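Local coordinates for beta-galactosidase (Bacillus circulans, PDB 4MAD), which probably hydrolyses terminal non-reducing beta-D-galactose residues from beta-D-galactosides, as a family 35 glycoside hydrolase, at residues 44-49 against 562-567; 354-359 against 524-529. One frame throughout, in Å; residues are numbered along the deposited sequence.

Interaction 1 of 2, residues 44-49 against 562-567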
# COMPACT_ATOMS: atom_id res chain seq x y z
N VAL A 44 -12.08 3.12 4.39
CA VAL A 44 -12.38 4.26 5.27
C VAL A 44 -13.09 3.76 6.52
O VAL A 44 -13.85 2.85 6.44
CB VAL A 44 -13.29 5.33 4.59
CG1 VAL A 44 -12.53 6.06 3.52
CG2 VAL A 44 -14.54 4.70 4.05
N PRO A 45 -12.89 4.40 7.66
CA PRO A 45 -13.40 3.88 8.93
C PRO A 45 -14.91 3.74 9.01
O PRO A 45 -15.41 2.86 9.64
CB PRO A 45 -12.89 4.87 9.96
CG PRO A 45 -12.21 5.86 9.28
CD PRO A 45 -11.97 5.50 7.90
N GLU A 46 -15.62 4.57 8.30
CA GLU A 46 -17.07 4.57 8.31
C GLU A 46 -17.60 3.21 7.86
O GLU A 46 -18.64 2.81 8.24
CB GLU A 46 -17.58 5.67 7.40
CG GLU A 46 -17.34 7.01 7.98
CD GLU A 46 -15.99 7.60 7.70
OE1 GLU A 46 -15.25 7.07 6.91
OE2 GLU A 46 -15.72 8.66 8.24
N TYR A 47 -16.79 2.55 7.03
CA TYR A 47 -17.12 1.27 6.42
C TYR A 47 -16.53 0.01 7.09
O TYR A 47 -16.84 -1.08 6.70
CB TYR A 47 -16.80 1.30 4.93
CG TYR A 47 -17.68 2.17 4.05
CD1 TYR A 47 -18.98 2.47 4.40
CD2 TYR A 47 -17.23 2.63 2.85
CE1 TYR A 47 -19.76 3.21 3.60
CE2 TYR A 47 -18.02 3.37 2.04
CZ TYR A 47 -19.28 3.68 2.42
OH TYR A 47 -20.13 4.39 1.64
N TRP A 48 -15.75 0.18 8.14
CA TRP A 48 -15.13 -0.98 8.73
C TRP A 48 -16.19 -1.98 9.22
O TRP A 48 -16.08 -3.15 9.02
CB TRP A 48 -14.20 -0.57 9.87
CG TRP A 48 -12.94 0.07 9.50
CD1 TRP A 48 -12.32 0.04 8.29
CD2 TRP A 48 -12.09 0.84 10.35
NE1 TRP A 48 -11.16 0.72 8.33
CE2 TRP A 48 -10.99 1.23 9.58
CE3 TRP A 48 -12.14 1.21 11.68
CZ2 TRP A 48 -9.97 2.00 10.11
CZ3 TRP A 48 -11.14 1.96 12.19
CH2 TRP A 48 -10.06 2.35 11.41
N GLU A 49 -17.23 -1.50 9.85
CA GLU A 49 -18.24 -2.43 10.34
C GLU A 49 -18.90 -3.19 9.21
O GLU A 49 -19.14 -4.34 9.30
CB GLU A 49 -19.28 -1.71 11.17
CG GLU A 49 -20.33 -2.67 11.74
CD GLU A 49 -21.06 -2.12 12.94
OE1 GLU A 49 -21.06 -0.95 13.19
OE2 GLU A 49 -21.67 -2.88 13.63
N PRO A 562 -15.30 6.73 -2.00
CA PRO A 562 -16.18 6.38 -0.91
C PRO A 562 -17.14 7.52 -0.56
O PRO A 562 -16.75 8.64 -0.54
CB PRO A 562 -15.21 6.16 0.26
CG PRO A 562 -13.96 5.93 -0.34
CD PRO A 562 -13.91 6.69 -1.58
N ALA A 563 -18.35 7.19 -0.18
CA ALA A 563 -19.31 8.24 0.08
C ALA A 563 -18.84 9.24 1.14
O ALA A 563 -19.15 10.40 1.04
CB ALA A 563 -20.58 7.65 0.48
N PRO A 564 -18.11 8.81 2.14
CA PRO A 564 -17.71 9.71 3.23
C PRO A 564 -16.84 10.87 2.80
O PRO A 564 -16.76 11.82 3.49
CB PRO A 564 -16.97 8.80 4.15
CG PRO A 564 -17.70 7.52 4.02
CD PRO A 564 -17.97 7.41 2.56
N PHE A 565 -16.16 10.70 1.69
CA PHE A 565 -15.38 11.73 1.07
C PHE A 565 -16.26 12.89 0.53
O PHE A 565 -15.81 13.96 0.36
CB PHE A 565 -14.53 11.12 -0.02
CG PHE A 565 -13.33 10.32 0.48
CD1 PHE A 565 -13.09 10.13 1.80
CD2 PHE A 565 -12.47 9.76 -0.42
CE1 PHE A 565 -12.02 9.41 2.20
CE2 PHE A 565 -11.42 9.07 -0.01
CZ PHE A 565 -11.20 8.88 1.29
N LEU A 566 -17.48 12.56 0.16
CA LEU A 566 -18.50 13.47 -0.35
C LEU A 566 -19.39 14.15 0.72
O LEU A 566 -19.47 13.71 1.83
CB LEU A 566 -19.41 12.76 -1.34
CG LEU A 566 -18.81 12.21 -2.64
CD1 LEU A 566 -19.73 11.37 -3.46
CD2 LEU A 566 -18.25 13.30 -3.42
N GLN A 567 -20.01 15.24 0.32
CA GLN A 567 -20.97 15.94 1.13
C GLN A 567 -22.10 16.47 0.30
O GLN A 567 -21.99 16.65 -0.89
CB GLN A 567 -20.33 17.06 1.91
CG GLN A 567 -19.86 18.21 1.09
CD GLN A 567 -18.92 19.09 1.88
OE1 GLN A 567 -17.92 18.63 2.38
NE2 GLN A 567 -19.25 20.33 2.01

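Interaction 2 of 2, residues 354-359 against 524-529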
# COMPACT_ATOMS: atom_id res chain seq x y z
N ARG A 354 -23.90 5.36 -7.07
CA ARG A 354 -24.58 6.31 -7.96
C ARG A 354 -23.65 6.84 -9.02
O ARG A 354 -22.47 6.88 -8.81
CB ARG A 354 -25.13 7.46 -7.16
CG ARG A 354 -26.18 7.05 -6.18
CD ARG A 354 -27.39 6.54 -6.90
NE ARG A 354 -28.49 6.23 -6.00
CZ ARG A 354 -28.80 5.01 -5.64
NH1 ARG A 354 -28.12 4.02 -6.10
NH2 ARG A 354 -29.79 4.81 -4.81
N LEU A 355 -24.19 7.18 -10.17
CA LEU A 355 -23.47 7.99 -11.12
C LEU A 355 -23.75 9.43 -10.76
O LEU A 355 -24.81 9.73 -10.34
CB LEU A 355 -23.97 7.86 -12.54
CG LEU A 355 -24.11 6.62 -13.34
CD1 LEU A 355 -25.39 6.04 -13.05
CD2 LEU A 355 -24.03 6.95 -14.73
N PHE A 356 -22.79 10.31 -10.95
CA PHE A 356 -23.02 11.70 -10.76
C PHE A 356 -22.79 12.54 -12.00
O PHE A 356 -22.96 13.70 -11.97
CB PHE A 356 -22.22 12.24 -9.59
CG PHE A 356 -22.72 11.80 -8.25
CD1 PHE A 356 -23.72 12.48 -7.60
CD2 PHE A 356 -22.14 10.77 -7.59
CE1 PHE A 356 -24.12 12.11 -6.39
CE2 PHE A 356 -22.55 10.40 -6.37
CZ PHE A 356 -23.53 11.06 -5.77
N GLY A 357 -22.37 11.91 -13.08
CA GLY A 357 -22.30 12.54 -14.35
C GLY A 357 -21.07 13.39 -14.56
O GLY A 357 -20.16 13.31 -13.80
N LYS A 358 -21.08 14.20 -15.59
CA LYS A 358 -19.92 14.99 -15.90
C LYS A 358 -19.67 16.19 -15.01
O LYS A 358 -20.53 16.93 -14.75
CB LYS A 358 -19.95 15.43 -17.34
CG LYS A 358 -19.21 16.66 -17.55
CD LYS A 358 -18.77 16.85 -18.95
CE LYS A 358 -19.34 15.85 -19.93
NZ LYS A 358 -19.36 16.44 -21.28
N VAL A 359 -18.42 16.36 -14.61
CA VAL A 359 -17.92 17.58 -13.96
C VAL A 359 -16.91 18.32 -14.84
O VAL A 359 -15.89 17.79 -15.19
CB VAL A 359 -17.21 17.28 -12.65
CG1 VAL A 359 -16.58 18.49 -12.08
CG2 VAL A 359 -18.09 16.65 -11.70
N LYS A 524 -27.43 13.59 -2.55
CA LYS A 524 -27.13 12.78 -1.39
C LYS A 524 -25.85 11.99 -1.64
O LYS A 524 -25.73 11.40 -2.64
CB LYS A 524 -28.25 11.79 -1.22
CG LYS A 524 -28.10 10.88 -0.08
CD LYS A 524 -29.14 9.85 -0.18
CE LYS A 524 -29.25 9.06 1.04
NZ LYS A 524 -30.31 8.12 0.86
N ALA A 525 -24.93 11.98 -0.71
CA ALA A 525 -23.68 11.28 -0.91
C ALA A 525 -23.88 9.78 -1.12
O ALA A 525 -24.67 9.19 -0.46
CB ALA A 525 -22.84 11.50 0.21
N ALA A 526 -23.19 9.19 -2.08
CA ALA A 526 -23.26 7.77 -2.30
C ALA A 526 -21.92 7.33 -2.89
O ALA A 526 -21.22 8.14 -3.38
CB ALA A 526 -24.31 7.45 -3.23
N ASP A 527 -21.59 6.05 -2.84
CA ASP A 527 -20.33 5.60 -3.40
C ASP A 527 -20.37 5.84 -4.89
O ASP A 527 -21.36 5.80 -5.47
CB ASP A 527 -20.08 4.13 -3.16
CG ASP A 527 -19.71 3.79 -1.75
OD1 ASP A 527 -19.48 4.66 -0.94
OD2 ASP A 527 -19.68 2.61 -1.48
N THR A 528 -19.22 6.13 -5.45
CA THR A 528 -19.13 6.43 -6.85
C THR A 528 -17.72 6.22 -7.38
O THR A 528 -16.85 5.97 -6.62
CB THR A 528 -19.63 7.85 -7.20
OG1 THR A 528 -19.74 8.02 -8.59
CG2 THR A 528 -18.71 8.87 -6.66
N PHE A 529 -17.57 6.31 -8.69
CA PHE A 529 -16.29 6.09 -9.32
C PHE A 529 -16.01 7.13 -10.37
O PHE A 529 -16.86 7.46 -11.12
CB PHE A 529 -16.23 4.71 -9.93
CG PHE A 529 -16.67 3.61 -9.00
CD1 PHE A 529 -15.75 2.85 -8.31
CD2 PHE A 529 -18.00 3.31 -8.81
CE1 PHE A 529 -16.14 1.87 -7.50
CE2 PHE A 529 -18.36 2.30 -7.99
CZ PHE A 529 -17.42 1.61 -7.32

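Interaction 1 of 2, residues 44-49 against 562-567
Val44 lays its two methyl groups over a surface made by Pro562, Pro564 and Phe565. With CG1 anti to the carbonyl carbon (chi1 -70°), Val44 CG1 meets the ring of Phe565 obliquely, 3.6 Å from Phe565 CE1, and also lies 4.1 Å from Pro562 CG. The other methyl, Val44 CG2, sits 4.2 Å from Pro564 CG. A branched residue suits this place because both methyls touch Pro562, while CG1 reaches on to Phe565 and CG2 to Pro564. Phe565 is itself braced from within its turn, since Pro562 CG lies over one face of its ring, toward the rim.

Glu46 runs alongside Pro564 in the opposite direction. Its chain bends at chi2 (86°), which carries Glu46 OE1 to 3.7 Å from Pro564 CB, so the acid contributes its methylenes and carboxylate side to van der Waals contact at the exposed margin.

Tyr47 crosses Pro564 obliquely: Tyr47 CZ is 4.0 Å from Pro564 CD, and Tyr47 OH reaches Ala563 CB at 3.5 Å, where the small methyl lets the phenol tip come close. That hydroxyl and the amide of Ala563 both hydrogen-bond to OD1 of Asp527.

The contact joins the TIM-barrel catalytic domain, at the turn leading into helix 48-58, to the galactose-binding-type beta domain, at the 3-10 segment 563-565. Pro562 leads into that segment and Pro564 lies within it, their rings restricting phi while offering compact, rigid hydrocarbon. With no hydrogen bond made directly between the two segments, the domain interface here rests on apolar fit, and its polar anchoring comes through the shared carboxylate of Asp527.

Interaction 2 of 2, residues 354-359 against 524-529
Phe356 holds CG anti to its carbonyl carbon (chi1 -72°), which swings the ring toward 524-529, while Thr528 sets OG1 anti to its backbone N (chi1 -170°), turning the hydroxyl to the carbonyl of Arg354. Phe356 and Gly357 form a classic beta bulge opposite Phe587, at the start of strand 357-366 in the antiparallel sheet of the galactose-binding-type domain; Gly357 accommodates the positive phi (81°).

The Phe356 ring turns its edge to the other segment: Phe356 CZ lies 3.8 Å from Lys524 O, near the ring plane, where the slightly positive C-H rim suits a carbonyl. Phe356 CD2 approaches Thr528 OG1 at 3.8 Å, and Leu520, Val522 and Phe587 also pack against the ring. An alanine here would remove the ring and would probably loosen the packing among strands 514-522 and 584-588 and the 524-526 loop.

Beside it, Arg354 has CG anti to its carbonyl carbon, so that its CB and CG rest against Ala526 CB, with Arg354 CG 3.5 Å from Ala526 CB; alanine's single methyl suits so close an approach. Thr528 OG1 lies 3.0 Å from Arg354 O, but Val588 O competes for its proton. The backbone bond Arg354 N to Asp527 O spans 3.0 Å and runs nearly along the C=O axis.

How the interactions relate
The centres of interactions 1 and 2 lie about 14 Å apart, on the same side of the chain's centre. Along the sequence the order is 44-49, 354-359, 524-529 and 562-567, so both segments of interaction 2 fall between those of interaction 1. Three of the four belong to the galactose-binding-type domain, where strands 357-366, 584-588, 528-531 and 558-561 are successive neighbours in one antiparallel sheet; 562-567 follows the edge strand 558-561. Interaction 2 joins the starts of two strands of that sheet across 584-588, whereas interaction 1 docks the domain on the barrel. Asp527, in segment 524-529, ties the two interactions into one polar cluster, with Lys353 salt-bridged to its OD2.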